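PDB 6ZTI: PlaB phospholipase from Legionella pneumophila, which probably hydrolyses phospholipids as an alpha/beta hydrolase linked to virulence, its activity controlled by NAD(H)-mediated tetramerization. Local coordinates for residues G169-W174 and R388-Y393; S341-R346 and E451-E456. All blocks are in the same frame, centred on the assembly; numbering follows the deposited sequence. Where two conformers were deposited one is given.

Interaction 1 (G169-W174 and R388-Y393); sequences GSDMSW and RGKLTY. With SND (thionicotinamide-adenine-dinucleotide), chain O.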
ATOM      1  N   GLY B 169      -8.342  -4.103 -19.085  1.00  6.72           N
ATOM      2  CA  GLY B 169      -7.002  -3.572 -19.228  1.00 12.76           C
ATOM      3  C   GLY B 169      -5.888  -4.494 -18.785  1.00 11.84           C
ATOM      4  O   GLY B 169      -4.736  -4.056 -18.716  1.00 10.43           O
ATOM      5  N   SER B 170      -6.191  -5.755 -18.494  1.00  6.12           N
ATOM      6  CA  SER B 170      -5.181  -6.692 -18.025  1.00 11.92           C
ATOM      7  C   SER B 170      -4.038  -6.824 -19.024  1.00  6.71           C
ATOM      8  O   SER B 170      -4.257  -6.952 -20.229  1.00  8.64           O
ATOM      9  CB  SER B 170      -5.826  -8.058 -17.799  1.00 14.10           C
ATOM     10  OG  SER B 170      -4.860  -9.069 -17.684  1.00 24.57           O
ATOM     11  N   ASP B 171      -2.807  -6.840 -18.514  1.00  6.89           N
ATOM     12  CA  ASP B 171      -1.670  -7.101 -19.393  1.00 11.49           C
ATOM     13  C   ASP B 171      -1.748  -8.494 -20.008  1.00  9.39           C
ATOM     14  O   ASP B 171      -1.287  -8.701 -21.136  1.00  7.31           O
ATOM     15  CB  ASP B 171      -0.359  -6.927 -18.628  1.00 14.40           C
ATOM     16  CG  ASP B 171      -0.026  -5.449 -18.346  1.00 20.00           C
ATOM     17  OD1 ASP B 171      -0.320  -4.585 -19.201  1.00 27.42           O
ATOM     18  OD2 ASP B 171       0.536  -5.154 -17.266  1.00 24.19           O
ATOM     19  N   MET B 172      -2.341  -9.458 -19.304  1.00 11.98           N
ATOM     20  CA  MET B 172      -2.352 -10.822 -19.823  1.00  9.64           C
ATOM     21  C   MET B 172      -3.327 -10.962 -20.991  1.00 10.39           C
ATOM     22  O   MET B 172      -2.982 -11.542 -22.030  1.00 12.18           O
ATOM     23  CB  MET B 172      -2.679 -11.808 -18.710  1.00 10.62           C
ATOM     24  CG  MET B 172      -1.508 -12.051 -17.801  1.00 18.20           C
ATOM     25  SD  MET B 172      -1.887 -13.165 -16.447  1.00 38.31           S
ATOM     26  CE  MET B 172      -2.964 -12.124 -15.469  1.00 17.26           C
ATOM     27  N   SER B 173      -4.545 -10.431 -20.854  1.00  8.97           N
ATOM     28  CA  SER B 173      -5.484 -10.526 -21.965  1.00  5.45           C
ATOM     29  C   SER B 173      -5.020  -9.689 -23.158  1.00  7.94           C
ATOM     30  O   SER B 173      -5.209 -10.090 -24.316  1.00  7.31           O
ATOM     31  CB  SER B 173      -6.885 -10.116 -21.516  1.00 11.35           C
ATOM     32  OG  SER B 173      -6.938  -8.741 -21.229  1.00 13.16           O
ATOM     33  N   TRP B 174      -4.392  -8.533 -22.908  1.00  7.49           N
ATOM     34  CA  TRP B 174      -3.819  -7.759 -24.011  1.00  7.63           C
ATOM     35  C   TRP B 174      -2.840  -8.604 -24.813  1.00  9.89           C
ATOM     36  O   TRP B 174      -2.882  -8.625 -26.049  1.00 12.64           O
ATOM     37  CB  TRP B 174      -3.110  -6.516 -23.472  1.00  6.64           C
ATOM     38  CG  TRP B 174      -2.563  -5.588 -24.556  1.00 10.88           C
ATOM     39  CD1 TRP B 174      -1.434  -5.767 -25.303  1.00 12.09           C
ATOM     40  CD2 TRP B 174      -3.129  -4.347 -24.988  1.00 15.06           C
ATOM     41  NE1 TRP B 174      -1.268  -4.722 -26.176  1.00 10.86           N
ATOM     42  CE2 TRP B 174      -2.296  -3.838 -26.005  1.00 14.51           C
ATOM     43  CE3 TRP B 174      -4.261  -3.617 -24.615  1.00  9.15           C
ATOM     44  CZ2 TRP B 174      -2.556  -2.636 -26.648  1.00 13.94           C
ATOM     45  CZ3 TRP B 174      -4.523  -2.438 -25.263  1.00  6.88           C
ATOM     46  CH2 TRP B 174      -3.665  -1.948 -26.261  1.00 12.47           C
ATOM     47  N   ARG B 388      -1.395   1.004 -14.239  1.00 15.76           N
ATOM     48  CA  ARG B 388      -2.158   2.243 -14.351  0.55 16.47           C
ATOM     49  C   ARG B 388      -2.071   2.878 -15.729  1.00 16.42           C
ATOM     50  O   ARG B 388      -2.788   3.851 -15.992  1.00 17.48           O
ATOM     51  CB  ARG B 388      -1.690   3.231 -13.293  0.55 21.18           C
ATOM     52  CG  ARG B 388      -1.994   2.763 -11.882  0.55 20.00           C
ATOM     53  CD  ARG B 388      -1.328   3.652 -10.855  0.55 27.65           C
ATOM     54  NE  ARG B 388      -0.001   3.158 -10.490  0.55 29.55           N
ATOM     55  CZ  ARG B 388       0.868   3.831  -9.745  0.55 26.17           C
ATOM     56  NH1 ARG B 388       0.566   5.039  -9.291  0.55 32.52           N
ATOM     57  NH2 ARG B 388       2.045   3.295  -9.463  0.55 28.11           N
ATOM     58  N   GLY B 389      -1.225   2.365 -16.607  1.00 11.38           N
ATOM     59  CA  GLY B 389      -1.252   2.781 -17.989  1.00 15.18           C
ATOM     60  C   GLY B 389      -2.326   2.098 -18.803  1.00 14.93           C
ATOM     61  O   GLY B 389      -2.316   2.187 -20.030  1.00 16.95           O
ATOM     62  N   LYS B 390      -3.229   1.364 -18.161  1.00 14.89           N
ATOM     63  CA  LYS B 390      -4.291   0.654 -18.859  1.00 13.31           C
ATOM     64  C   LYS B 390      -5.629   1.222 -18.412  1.00 10.20           C
ATOM     65  O   LYS B 390      -5.987   1.136 -17.233  1.00  9.88           O
ATOM     66  CB  LYS B 390      -4.210  -0.850 -18.605  1.00 14.60           C
ATOM     67  CG  LYS B 390      -2.869  -1.453 -18.995  1.00 10.90           C
ATOM     68  CD  LYS B 390      -2.500  -1.269 -20.463  1.00 16.78           C
ATOM     69  CE  LYS B 390      -3.404  -2.038 -21.378  1.00 13.23           C
ATOM     70  NZ  LYS B 390      -3.268  -3.512 -21.213  1.00 15.73           N
ATOM     71  N   LEU B 391      -6.362   1.795 -19.358  1.00  9.82           N
ATOM     72  CA  LEU B 391      -7.572   2.551 -19.071  1.00  7.15           C
ATOM     73  C   LEU B 391      -8.637   2.124 -20.065  1.00  6.69           C
ATOM     74  O   LEU B 391      -8.403   2.172 -21.273  1.00  7.06           O
ATOM     75  CB  LEU B 391      -7.296   4.061 -19.161  1.00 10.83           C
ATOM     76  CG  LEU B 391      -8.483   5.011 -19.020  1.00 13.53           C
ATOM     77  CD1 LEU B 391      -8.990   4.998 -17.589  1.00 13.09           C
ATOM     78  CD2 LEU B 391      -8.100   6.413 -19.435  1.00 17.75           C
ATOM     79  N   THR B 392      -9.797   1.696 -19.569  1.00  6.71           N
ATOM     80  CA  THR B 392     -10.859   1.188 -20.428  1.00 11.67           C
ATOM     81  C   THR B 392     -12.063   2.120 -20.359  1.00  6.45           C
ATOM     82  O   THR B 392     -12.611   2.357 -19.278  1.00 10.26           O
ATOM     83  CB  THR B 392     -11.237  -0.245 -20.027  1.00  7.12           C
ATOM     84  OG1 THR B 392     -10.105  -1.115 -20.213  1.00 10.67           O
ATOM     85  CG2 THR B 392     -12.361  -0.748 -20.870  1.00 10.10           C
ATOM     86  N   TYR B 393     -12.478   2.635 -21.510  1.00  6.27           N
ATOM     87  CA  TYR B 393     -13.706   3.409 -21.635  1.00  6.29           C
ATOM     88  C   TYR B 393     -14.760   2.569 -22.333  1.00  7.28           C
ATOM     89  O   TYR B 393     -14.456   1.823 -23.264  1.00  8.06           O
ATOM     90  CB  TYR B 393     -13.492   4.697 -22.446  1.00  9.74           C
ATOM     91  CG  TYR B 393     -13.275   5.951 -21.609  1.00  9.51           C
ATOM     92  CD1 TYR B 393     -12.166   6.084 -20.804  1.00 11.22           C
ATOM     93  CD2 TYR B 393     -14.173   6.999 -21.657  1.00 11.06           C
ATOM     94  CE1 TYR B 393     -11.963   7.216 -20.046  1.00 11.15           C
ATOM     95  CE2 TYR B 393     -13.978   8.150 -20.901  1.00 15.71           C
ATOM     96  CZ  TYR B 393     -12.869   8.256 -20.108  1.00  7.89           C
ATOM     97  OH  TYR B 393     -12.671   9.396 -19.355  1.00 11.15           O
TER
HETATM   98  PA  SND O 501     -12.562   6.657 -11.431  1.00 14.93           P
HETATM   99  O1A SND O 501     -13.000   5.296 -11.045  1.00 11.77           O
HETATM  100  O2A SND O 501     -13.499   7.400 -12.370  1.00 16.24           O
HETATM  101  O5B SND O 501     -11.097   6.674 -12.129  1.00 11.13           O
HETATM  102  C5B SND O 501     -10.092   5.780 -11.611  1.00 11.85           C
HETATM  103  C4B SND O 501      -8.721   6.258 -12.021  1.00 13.72           C
HETATM  104  O4B SND O 501      -8.648   6.348 -13.463  1.00 10.29           O
HETATM  105  C3B SND O 501      -8.319   7.635 -11.492  1.00  9.15           C
HETATM  106  O3B SND O 501      -6.939   7.650 -11.143  1.00 22.09           O
HETATM  107  C2B SND O 501      -8.618   8.543 -12.679  1.00 12.13           C
HETATM  108  O2B SND O 501      -7.842   9.732 -12.689  1.00 20.39           O
HETATM  109  C1B SND O 501      -8.200   7.637 -13.827  1.00 12.21           C
HETATM  110  N9A SND O 501      -8.809   7.992 -15.100  1.00 11.76           N
HETATM  111  C8A SND O 501     -10.123   7.841 -15.451  1.00 13.56           C
HETATM  112  N7A SND O 501     -10.436   8.383 -16.604  1.00  8.66           N
HETATM  113  C5A SND O 501      -9.240   8.926 -17.043  1.00  9.61           C
HETATM  114  C6A SND O 501      -8.910   9.695 -18.173  1.00 13.22           C
HETATM  115  N6A SND O 501      -9.778   9.984 -19.150  1.00 12.05           N
HETATM  116  N1A SND O 501      -7.642  10.141 -18.278  1.00 10.42           N
HETATM  117  C2A SND O 501      -6.759   9.801 -17.336  1.00 15.89           C
HETATM  118  N3A SND O 501      -6.948   9.067 -16.236  1.00 12.17           N
HETATM  119  C4A SND O 501      -8.223   8.677 -16.137  1.00 11.98           C
HETATM  120  O3  SND O 501     -12.380   7.562 -10.140  1.00 21.89           O
HETATM  121  PN  SND O 501     -11.790   9.005  -9.781  1.00 19.53           P
HETATM  122  O1N SND O 501     -11.872   9.876 -10.975  1.00 14.83           O
HETATM  123  O2N SND O 501     -10.476   8.802  -9.133  1.00 18.77           O
HETATM  124  O5D SND O 501     -12.905   9.423  -8.705  1.00 18.39           O
HETATM  125  C5D SND O 501     -12.752   9.080  -7.308  1.00 21.50           C
HETATM  126  C4D SND O 501     -14.094   8.770  -6.668  1.00 17.51           C
HETATM  127  O4D SND O 501     -15.042   9.828  -6.959  1.00 12.94           O
HETATM  128  C3D SND O 501     -14.785   7.485  -7.126  1.00 12.28           C
HETATM  129  O3D SND O 501     -15.601   6.970  -6.069  1.00 19.30           O
HETATM  130  C2D SND O 501     -15.638   7.987  -8.290  1.00 14.79           C
HETATM  131  O2D SND O 501     -16.734   7.128  -8.576  1.00 15.86           O
HETATM  132  C1D SND O 501     -16.114   9.313  -7.710  1.00 16.02           C
HETATM  133  N1N SND O 501     -16.426  10.292  -8.836  1.00 17.17           N
HETATM  134  C2N SND O 501     -15.400  10.989  -9.352  1.00 13.73           C
HETATM  135  C3N SND O 501     -15.628  11.934 -10.330  1.00 13.63           C
HETATM  136  C7N SND O 501     -14.514  12.785 -10.828  1.00  9.17           C
HETATM  137  S7N SND O 501     -14.681  14.435 -10.929  1.00 29.31           S
HETATM  138  N7N SND O 501     -13.381  12.177 -11.118  1.00 16.46           N
HETATM  139  C4N SND O 501     -16.933  12.139 -10.767  1.00 14.78           C
HETATM  140  C5N SND O 501     -17.968  11.396 -10.231  1.00 16.01           C
HETATM  141  C6N SND O 501     -17.695  10.464  -9.259  1.00 21.15           C
HETATM  142  O   HOH W   1      -5.896  -5.233 -21.749  1.00 10.22           O
HETATM  143  O   HOH W   2      -0.739  -4.173 -21.570  1.00 15.44           O
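The loop leading into the N-terminus of helix 171-180 meets strand 390-396, with G169 touching K390. S170 is the N-cap: its OG accepts from M172 N at 3.0 Å and weakly from S173 N. K390 reaches this helix end with a chain bent at chi2, chi3 and chi4. The last bend (chi4 -66°) brings NZ round to G169 O, where the hydrogen bond is 2.9 Å long. NZ sits above the carbonyl plane, 57° out of it. A water extends the grip, donating to S170 O at 2.8 Å and accepting from K390 NZ. D171 OD1 adds a long salt bridge to K390 NZ at 3.7 Å; the same OD1 is hydrogen-bonded to N387. The indole of W174 lies close by, with CE3 3.5 Å from K390 NZ in an oblique approach. T392 OG1 lies 3.6 Å from G169 N.

L391 and Y393 alternate with these residues and serve the dinucleotide pocket. L391 CD2 packs against the adenine at C6A, 3.6 Å away. Y393 OH accepts a nearly straight bond from N6A of the ligand, 3.0 Å long. The hydroxyl is also bonded to N3A of another thio-NAD molecule and weakly to R381. In this mostly buried place the G169 carbonyl, the water on S170 O and the more distant D171 carboxylate probably stabilise a charged K390 ammonium.

Interaction 2 (S341-R346 and E451-E456); sequences SMIIFR and ETVMVE
M342 and T452 form the first of five successive parallel bridges between the two segments, which run to R346 and E456. Backbone bonds alternate in the parallel pattern: M342 N to E451 O, V453 N to M342 O, I344 N to V453 O, V455 N to I344 O, and R346 N to V455 O. CA-H...O contacts accompany them, as from T452 CA to M342 O at 3.1 Å. The segment axes lie 4.7 Å apart at 20°. These strands belong to a mixed sheet, separate from the six-stranded parallel sheet earlier in the chain.

Apolar contacts fill the face of I343, F345, V453 and V455. I343 CG2 meets V455 CG2 at 3.6 Å and also lies over one face of the F345 ring, offset toward its rim. F345 CD1 reaches V455 CB at 3.9 Å, and F415 meets the F345 ring edge-to-face. On the other face, I344 CD1 touches T452 CG2 at 3.7 Å.

The charged contact is a salt bridge on that second face. R346 is extended from CG to NE, and its NH1 reaches E456 OE1 at 2.6 Å. OE1 lies near the guanidinium plane, while NH1 stands above the carboxylate plane; the two planes are 54° apart.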
ATOM      1  N   SER B 341     -19.392   0.556 -27.690  1.00  7.73           N
ATOM      2  CA  SER B 341     -18.006   0.335 -28.081  1.00  3.78           C
ATOM      3  C   SER B 341     -17.126   0.413 -26.841  1.00  4.77           C
ATOM      4  O   SER B 341     -17.384   1.213 -25.937  1.00  9.54           O
ATOM      5  CB  SER B 341     -17.540   1.360 -29.110  1.00  7.37           C
ATOM      6  OG  SER B 341     -18.412   1.407 -30.229  1.00 10.09           O
ATOM      7  N   MET B 342     -16.093  -0.424 -26.792  1.00  6.66           N
ATOM      8  CA  MET B 342     -15.147  -0.431 -25.690  1.00  7.08           C
ATOM      9  C   MET B 342     -13.769  -0.092 -26.232  1.00  5.73           C
ATOM     10  O   MET B 342     -13.355  -0.605 -27.278  1.00  9.52           O
ATOM     11  CB  MET B 342     -15.144  -1.783 -24.981  1.00  6.99           C
ATOM     12  CG  MET B 342     -14.440  -1.761 -23.664  1.00 10.99           C
ATOM     13  SD  MET B 342     -14.854  -3.153 -22.624  1.00  9.35           S
ATOM     14  CE  MET B 342     -13.504  -4.247 -23.015  1.00 10.85           C
ATOM     15  N   ILE B 343     -13.091   0.812 -25.552  1.00  7.20           N
ATOM     16  CA  ILE B 343     -11.746   1.220 -25.903  1.00  6.33           C
ATOM     17  C   ILE B 343     -10.845   0.814 -24.754  1.00  5.37           C
ATOM     18  O   ILE B 343     -11.134   1.131 -23.594  1.00  9.20           O
ATOM     19  CB  ILE B 343     -11.652   2.732 -26.157  1.00 10.49           C
ATOM     20  CG1 ILE B 343     -12.761   3.199 -27.097  1.00 15.17           C
ATOM     21  CG2 ILE B 343     -10.254   3.070 -26.720  1.00  8.45           C
ATOM     22  CD1 ILE B 343     -12.674   4.683 -27.427  1.00 11.06           C
ATOM     23  N   ILE B 344      -9.776   0.097 -25.061  1.00  7.31           N
ATOM     24  CA  ILE B 344      -8.737  -0.215 -24.085  1.00  8.32           C
ATOM     25  C   ILE B 344      -7.512   0.595 -24.492  1.00  6.53           C
ATOM     26  O   ILE B 344      -6.929   0.349 -25.554  1.00 10.44           O
ATOM     27  CB  ILE B 344      -8.420  -1.718 -24.028  1.00  6.42           C
ATOM     28  CG1 ILE B 344      -9.677  -2.523 -23.709  1.00  8.62           C
ATOM     29  CG2 ILE B 344      -7.343  -2.013 -22.937  1.00  8.52           C
ATOM     30  CD1 ILE B 344      -9.527  -4.025 -23.959  1.00  8.23           C
ATOM     31  N   PHE B 345      -7.126   1.562 -23.665  1.00  8.19           N
ATOM     32  CA  PHE B 345      -5.951   2.382 -23.936  1.00  6.12           C
ATOM     33  C   PHE B 345      -4.742   1.800 -23.226  1.00  8.64           C
ATOM     34  O   PHE B 345      -4.814   1.409 -22.055  1.00  9.29           O
ATOM     35  CB  PHE B 345      -6.121   3.837 -23.482  1.00  7.79           C
ATOM     36  CG  PHE B 345      -7.204   4.598 -24.198  1.00 11.74           C
ATOM     37  CD1 PHE B 345      -6.939   5.283 -25.361  1.00 13.24           C
ATOM     38  CD2 PHE B 345      -8.472   4.677 -23.659  1.00  9.40           C
ATOM     39  CE1 PHE B 345      -7.930   5.992 -25.991  1.00 10.57           C
ATOM     40  CE2 PHE B 345      -9.467   5.375 -24.289  1.00 14.04           C
ATOM     41  CZ  PHE B 345      -9.198   6.037 -25.448  1.00 10.77           C
ATOM     42  N   ARG B 346      -3.633   1.753 -23.952  1.00 11.52           N
ATOM     43  CA  ARG B 346      -2.333   1.377 -23.428  1.00  8.93           C
ATOM     44  C   ARG B 346      -1.389   2.532 -23.692  1.00 10.81           C
ATOM     45  O   ARG B 346      -1.118   2.857 -24.853  1.00  9.93           O
ATOM     46  CB  ARG B 346      -1.826   0.107 -24.091  1.00  8.66           C
ATOM     47  CG  ARG B 346      -0.553  -0.398 -23.482  1.00 13.21           C
ATOM     48  CD  ARG B 346       0.083  -1.450 -24.348  1.00 14.40           C
ATOM     49  NE  ARG B 346       1.167  -2.122 -23.647  1.00 21.71           N
ATOM     50  CZ  ARG B 346       2.139  -2.785 -24.254  1.00 18.83           C
ATOM     51  NH1 ARG B 346       2.161  -2.865 -25.582  1.00 20.14           N
ATOM     52  NH2 ARG B 346       3.078  -3.376 -23.533  1.00 33.65           N
ATOM     53  N   GLU B 451     -18.021  -3.709 -30.663  1.00  9.49           N
ATOM     54  CA  GLU B 451     -16.606  -4.048 -30.776  1.00  7.73           C
ATOM     55  C   GLU B 451     -15.771  -3.315 -29.731  1.00  9.03           C
ATOM     56  O   GLU B 451     -16.085  -2.194 -29.317  1.00  7.00           O
ATOM     57  CB  GLU B 451     -16.040  -3.732 -32.172  1.00  8.06           C
ATOM     58  CG  GLU B 451     -16.590  -4.620 -33.269  1.00 12.00           C
ATOM     59  CD  GLU B 451     -15.795  -4.524 -34.558  1.00 20.85           C
ATOM     60  OE1 GLU B 451     -14.721  -3.876 -34.570  1.00 16.30           O
ATOM     61  OE2 GLU B 451     -16.244  -5.104 -35.569  1.00 18.82           O
ATOM     62  N   THR B 452     -14.710  -4.000 -29.299  1.00  7.56           N
ATOM     63  CA  THR B 452     -13.598  -3.428 -28.555  1.00  8.31           C
ATOM     64  C   THR B 452     -12.537  -2.961 -29.555  1.00  7.70           C
ATOM     65  O   THR B 452     -12.325  -3.601 -30.581  1.00  9.87           O
ATOM     66  CB  THR B 452     -12.999  -4.482 -27.603  1.00 10.24           C
ATOM     67  OG1 THR B 452     -13.951  -4.834 -26.593  1.00 11.03           O
ATOM     68  CG2 THR B 452     -11.765  -3.972 -26.910  1.00  8.49           C
ATOM     69  N   VAL B 453     -11.884  -1.832 -29.270  1.00  9.03           N
ATOM     70  CA  VAL B 453     -10.693  -1.415 -30.015  1.00  7.47           C
ATOM     71  C   VAL B 453      -9.559  -1.207 -29.017  1.00 11.29           C
ATOM     72  O   VAL B 453      -9.745  -0.554 -27.982  1.00 10.50           O
ATOM     73  CB  VAL B 453     -10.940  -0.148 -30.859  1.00 13.69           C
ATOM     74  CG1 VAL B 453     -11.344   1.042 -29.991  1.00 13.76           C
ATOM     75  CG2 VAL B 453      -9.704   0.209 -31.679  1.00  8.72           C
ATOM     76  N   MET B 454      -8.396  -1.790 -29.317  1.00  7.63           N
ATOM     77  CA  MET B 454      -7.199  -1.603 -28.506  1.00  7.56           C
ATOM     78  C   MET B 454      -6.384  -0.454 -29.085  1.00  8.26           C
ATOM     79  O   MET B 454      -6.100  -0.429 -30.280  1.00  7.94           O
ATOM     80  CB  MET B 454      -6.378  -2.886 -28.470  1.00  8.42           C
ATOM     81  CG  MET B 454      -7.185  -4.095 -27.940  1.00  8.08           C
ATOM     82  SD  MET B 454      -6.476  -5.671 -28.429  1.00 13.73           S
ATOM     83  CE  MET B 454      -4.938  -5.634 -27.546  1.00 11.19           C
ATOM     84  N   VAL B 455      -6.042   0.510 -28.244  1.00  9.72           N
ATOM     85  CA  VAL B 455      -5.371   1.729 -28.678  1.00  9.56           C
ATOM     86  C   VAL B 455      -4.064   1.815 -27.909  1.00  7.31           C
ATOM     87  O   VAL B 455      -4.060   2.089 -26.705  1.00  8.68           O
ATOM     88  CB  VAL B 455      -6.232   2.978 -28.451  1.00 10.08           C
ATOM     89  CG1 VAL B 455      -5.524   4.234 -28.993  1.00 14.71           C
ATOM     90  CG2 VAL B 455      -7.608   2.822 -29.113  1.00  8.84           C
ATOM     91  N   GLU B 456      -2.959   1.582 -28.594  1.00  7.59           N
ATOM     92  CA  GLU B 456      -1.644   1.708 -27.983  1.00 10.72           C
ATOM     93  C   GLU B 456      -1.064   3.059 -28.379  1.00  9.03           C
ATOM     94  O   GLU B 456      -0.825   3.309 -29.561  1.00 13.91           O
ATOM     95  CB  GLU B 456      -0.717   0.575 -28.420  1.00 17.33           C
ATOM     96  CG  GLU B 456       0.664   0.665 -27.804  1.00 14.03           C
ATOM     97  CD  GLU B 456       1.570  -0.470 -28.236  1.00 23.34           C
ATOM     98  OE1 GLU B 456       1.454  -1.574 -27.669  1.00 22.25           O
ATOM     99  OE2 GLU B 456       2.390  -0.257 -29.153  1.00 30.19           O
TER

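Overall arrangement
The two contacts have centres about 9 Å apart and share one mixed sheet, in which strand 340-349 lies between strands 390-396 and 452-463. Their segments alternate along the chain: 169-174, 341-346, 388-393, then 451-456. L391 O and Y393 O are probably hydrogen-bonded to F345 N and I343 N, which makes the sheet continuous across both. Helix 171-180 packs on one face of this sheet; W174 CD2 of interaction 1 is 3.4 Å from M454 CE of interaction 2. The face bearing F345, L391 and Y393 leads to the dinucleotide. Interaction 1 joins helix 171-180 to the sheet that carries part of the thio-NAD pocket, through L391 and Y393, and interaction 2 pairs two of its strands.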